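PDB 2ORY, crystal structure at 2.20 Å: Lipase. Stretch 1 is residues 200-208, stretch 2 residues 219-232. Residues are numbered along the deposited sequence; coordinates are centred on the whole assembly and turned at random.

Stretch 1 200-208: DISTIPFAG
Stretch 2, residues 219-232: YFDDCLGDQCTRIA

The two stretches of this lipase lie side by side and run in the same direction, Ser202 to Ala207 in step with Gln227 to Ala232; the CA atoms of Ser202 and Gln227 are 4.6 Å apart, those of Pro205 and Arg230 5.4 Å. Stretch 1 carries an extended strand that is already under way at Asp200; stretch 2 leaves a helix at Leu224, turns at Gly225 (phi 42°, psi -114°, a positive phi that favours glycine), makes a short 3-10 step through Asp226 and Gln227, then extends. Together they bury 591 Å².

Four backbone hydrogen bonds set the register. Thr203 N donates to Gln227 O (2.8 Å) and Thr229 N to Thr203 O (3.1 Å), so Thr203 straddles Cys228; Ile231 N donates to Pro205 O (3.2 Å) and Ala207 N to Ile231 O (2.9 Å). Pro205, lacking an amide hydrogen, can still accept through its carbonyl. Pro205 CD instead packs 3.4 Å from Thr229 O, while Ile204 CA makes a CA-H...O contact with that oxygen at 3.5 Å.

Ile231 has the largest covered area. Beyond bonding through both N and O, it adopts chi1 m, chi2 t (-60°, -180°), which places Ile231 CD1 4.0 Å from Ile204 CG2 and 3.5 Å from Phe206 CE2. Ile204 is also m, t; Phe206 has chi1 -60° and chi2 81°, and the end of its side chain comes nearer the partner although CA-to-CB points sideways. The methyl meets the ring obliquely. A branched aliphatic chain suits an extended backbone and here fills the buried space beside the isoleucine and the aromatic ring.

Gln227 covers nearly as much, but from an exposed position. Its carbonyl takes the Thr203 amide, and its CA-to-CB bond points sideways; with chi1 and chi2 both m and chi3 -77°, Gln227 CB lies 3.7 Å from Ile201 O and Gln227 OE1 3.7 Å from Ser202 CB. CB meets strand backbone and the amide end also lies along the strand, in a residue that is exposed overall, where a polar end is tolerated.

Thr203, buried, uses both chemistries of its side chain. At chi1 180° Thr203 CG2 approaches Leu224 CD2 (3.2 Å), Cys228 CB (3.8 Å) and, at the edge of its ring, Phe220 CZ (4.0 Å), tying the strand to the helix that leads into the extended part of stretch 2; OG1 is hydrogen-bonded elsewhere in the structure. Leu224, whose CA-to-CB bond points toward the strand, has chi1 -76° and chi2 85°, and Phe220 has chi1 179° and chi2 91°.

At the far end Ala207 turns out of extended geometry (43°, 37°). A water accepts from Arg230 NH1 (3.0 Å) and donates to Gly208 O (3.0 Å), bridging the stretches.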

# COMPACT_ATOMS: atom_id res chain seq x y z
N ASP A 200 -19.92 2.04 3.47
CA ASP A 200 -19.53 1.45 2.19
C ASP A 200 -18.01 1.47 2.13
O ASP A 200 -17.40 2.55 2.06
CB ASP A 200 -20.10 2.26 1.01
CG ASP A 200 -21.59 2.05 0.81
OD1 ASP A 200 -22.28 1.64 1.78
OD2 ASP A 200 -22.09 2.29 -0.31
N ILE A 201 -17.43 0.28 2.16
CA ILE A 201 -15.98 0.13 2.17
C ILE A 201 -15.42 -0.29 0.82
O ILE A 201 -15.83 -1.29 0.26
CB ILE A 201 -15.54 -0.92 3.22
CG1 ILE A 201 -16.01 -0.48 4.61
CG2 ILE A 201 -14.02 -1.12 3.15
CD1 ILE A 201 -15.71 -1.47 5.72
N SER A 202 -14.48 0.49 0.31
CA SER A 202 -13.82 0.17 -0.95
C SER A 202 -12.32 0.36 -0.76
O SER A 202 -11.87 0.98 0.20
CB SER A 202 -14.28 1.12 -2.05
OG SER A 202 -14.06 2.44 -1.62
N THR A 203 -11.54 -0.16 -1.70
CA THR A 203 -10.10 -0.00 -1.60
C THR A 203 -9.43 0.03 -2.96
O THR A 203 -9.79 -0.71 -3.87
CB THR A 203 -9.48 -1.14 -0.75
OG1 THR A 203 -8.06 -0.97 -0.68
CG2 THR A 203 -9.78 -2.50 -1.36
N ILE A 204 -8.45 0.93 -3.09
CA ILE A 204 -7.67 1.06 -4.31
C ILE A 204 -6.20 0.96 -3.91
O ILE A 204 -5.54 1.95 -3.62
CB ILE A 204 -7.94 2.42 -5.02
CG1 ILE A 204 -9.40 2.48 -5.45
CG2 ILE A 204 -7.09 2.55 -6.29
CD1 ILE A 204 -9.78 3.76 -6.20
N PRO A 205 -5.68 -0.27 -3.87
CA PRO A 205 -4.28 -0.53 -3.51
C PRO A 205 -3.35 -0.54 -4.71
O PRO A 205 -3.63 -1.23 -5.69
CB PRO A 205 -4.35 -1.89 -2.84
CG PRO A 205 -5.39 -2.58 -3.69
CD PRO A 205 -6.44 -1.53 -3.94
N PHE A 206 -2.26 0.21 -4.63
CA PHE A 206 -1.28 0.28 -5.71
C PHE A 206 -0.02 -0.52 -5.42
O PHE A 206 0.41 -0.64 -4.27
CB PHE A 206 -0.81 1.73 -5.95
CG PHE A 206 -1.91 2.69 -6.33
CD1 PHE A 206 -2.74 3.26 -5.37
CD2 PHE A 206 -2.14 3.00 -7.67
CE1 PHE A 206 -3.78 4.12 -5.72
CE2 PHE A 206 -3.18 3.86 -8.04
CZ PHE A 206 -4.00 4.42 -7.06
N ALA A 207 0.56 -1.09 -6.48
CA ALA A 207 1.85 -1.77 -6.41
C ALA A 207 2.10 -2.69 -5.22
O ALA A 207 3.23 -2.77 -4.72
CB ALA A 207 2.93 -0.70 -6.45
N GLY A 208 1.09 -3.41 -4.79
CA GLY A 208 1.27 -4.26 -3.64
C GLY A 208 1.60 -5.70 -3.90
O GLY A 208 1.17 -6.28 -4.91
N TYR A 219 -11.42 -15.29 -1.17
CA TYR A 219 -12.41 -14.78 -0.26
C TYR A 219 -12.47 -13.25 -0.41
O TYR A 219 -13.55 -12.66 -0.51
CB TYR A 219 -12.07 -15.13 1.17
CG TYR A 219 -12.98 -14.48 2.17
CD1 TYR A 219 -14.33 -14.83 2.25
CD2 TYR A 219 -12.50 -13.48 3.02
CE1 TYR A 219 -15.18 -14.21 3.16
CE2 TYR A 219 -13.35 -12.85 3.93
CZ TYR A 219 -14.68 -13.21 3.99
OH TYR A 219 -15.51 -12.56 4.87
N PHE A 220 -11.30 -12.61 -0.44
CA PHE A 220 -11.25 -11.15 -0.61
C PHE A 220 -12.02 -10.69 -1.87
O PHE A 220 -12.80 -9.73 -1.82
CB PHE A 220 -9.79 -10.68 -0.74
CG PHE A 220 -9.66 -9.21 -0.94
CD1 PHE A 220 -9.53 -8.36 0.15
CD2 PHE A 220 -9.70 -8.66 -2.22
CE1 PHE A 220 -9.44 -6.97 -0.03
CE2 PHE A 220 -9.62 -7.28 -2.41
CZ PHE A 220 -9.49 -6.44 -1.31
N ASP A 221 -11.79 -11.37 -3.00
CA ASP A 221 -12.46 -11.02 -4.25
C ASP A 221 -13.97 -11.10 -4.12
O ASP A 221 -14.70 -10.18 -4.50
CB ASP A 221 -12.00 -11.96 -5.37
CG ASP A 221 -10.59 -11.66 -5.84
OD1 ASP A 221 -10.01 -10.67 -5.34
OD2 ASP A 221 -10.07 -12.40 -6.70
N ASP A 222 -14.43 -12.21 -3.57
CA ASP A 222 -15.86 -12.42 -3.36
C ASP A 222 -16.45 -11.36 -2.43
O ASP A 222 -17.63 -11.02 -2.54
CB ASP A 222 -16.11 -13.83 -2.81
CG ASP A 222 -17.57 -14.19 -2.80
OD1 ASP A 222 -18.23 -14.03 -1.74
OD2 ASP A 222 -18.07 -14.61 -3.86
N CYS A 223 -15.63 -10.80 -1.53
CA CYS A 223 -16.11 -9.78 -0.60
C CYS A 223 -16.10 -8.35 -1.10
O CYS A 223 -17.04 -7.61 -0.84
CB CYS A 223 -15.32 -9.83 0.70
SG CYS A 223 -15.70 -11.23 1.69
N LEU A 224 -15.03 -7.94 -1.78
CA LEU A 224 -14.97 -6.57 -2.31
C LEU A 224 -15.41 -6.46 -3.75
O LEU A 224 -15.88 -5.40 -4.18
CB LEU A 224 -13.58 -5.97 -2.18
CG LEU A 224 -13.30 -5.56 -0.74
CD1 LEU A 224 -12.81 -6.76 0.04
CD2 LEU A 224 -12.30 -4.44 -0.72
N GLY A 225 -15.25 -7.55 -4.50
CA GLY A 225 -15.64 -7.55 -5.89
C GLY A 225 -15.24 -6.27 -6.59
O GLY A 225 -14.05 -5.99 -6.74
N ASP A 226 -16.22 -5.49 -7.00
CA ASP A 226 -15.96 -4.23 -7.71
C ASP A 226 -15.45 -3.13 -6.81
O ASP A 226 -14.87 -2.16 -7.30
CB ASP A 226 -17.22 -3.72 -8.42
CG ASP A 226 -17.58 -4.55 -9.63
OD1 ASP A 226 -16.68 -4.81 -10.47
OD2 ASP A 226 -18.76 -4.93 -9.75
N GLN A 227 -15.66 -3.26 -5.51
CA GLN A 227 -15.20 -2.24 -4.57
C GLN A 227 -13.69 -2.23 -4.39
O GLN A 227 -13.16 -1.47 -3.57
CB GLN A 227 -15.91 -2.41 -3.24
CG GLN A 227 -17.40 -2.20 -3.36
CD GLN A 227 -17.76 -0.78 -3.75
OE1 GLN A 227 -17.73 0.13 -2.91
NE2 GLN A 227 -18.08 -0.58 -5.02
N CYS A 228 -12.98 -3.09 -5.13
CA CYS A 228 -11.52 -3.07 -5.10
C CYS A 228 -10.96 -2.93 -6.50
O CYS A 228 -11.28 -3.70 -7.41
CB CYS A 228 -10.90 -4.34 -4.46
SG CYS A 228 -9.05 -4.43 -4.63
N THR A 229 -10.11 -1.91 -6.68
CA THR A 229 -9.45 -1.69 -7.96
C THR A 229 -7.95 -1.83 -7.69
O THR A 229 -7.33 -0.93 -7.13
CB THR A 229 -9.74 -0.28 -8.52
OG1 THR A 229 -11.15 -0.16 -8.75
CG2 THR A 229 -8.98 -0.04 -9.83
N ARG A 230 -7.38 -2.96 -8.08
CA ARG A 230 -5.96 -3.24 -7.86
C ARG A 230 -5.14 -2.68 -9.02
O ARG A 230 -5.26 -3.15 -10.15
CB ARG A 230 -5.74 -4.76 -7.77
CG ARG A 230 -4.85 -5.21 -6.63
CD ARG A 230 -3.63 -5.94 -7.13
NE ARG A 230 -3.94 -7.03 -8.04
CZ ARG A 230 -3.04 -7.59 -8.85
NH1 ARG A 230 -1.79 -7.15 -8.83
NH2 ARG A 230 -3.40 -8.56 -9.67
N ILE A 231 -4.31 -1.70 -8.74
CA ILE A 231 -3.51 -1.08 -9.79
C ILE A 231 -2.04 -1.46 -9.70
O ILE A 231 -1.37 -1.15 -8.71
CB ILE A 231 -3.71 0.47 -9.75
CG1 ILE A 231 -5.21 0.78 -9.97
CG2 ILE A 231 -2.86 1.15 -10.82
CD1 ILE A 231 -5.58 2.26 -9.97
N ALA A 232 -1.57 -2.17 -10.72
CA ALA A 232 -0.18 -2.61 -10.81
C ALA A 232 0.43 -2.29 -12.17
O ALA A 232 -0.23 -2.46 -13.20
CB ALA A 232 -0.07 -4.08 -10.56
O HOH W 1 -0.75 -5.13 -6.87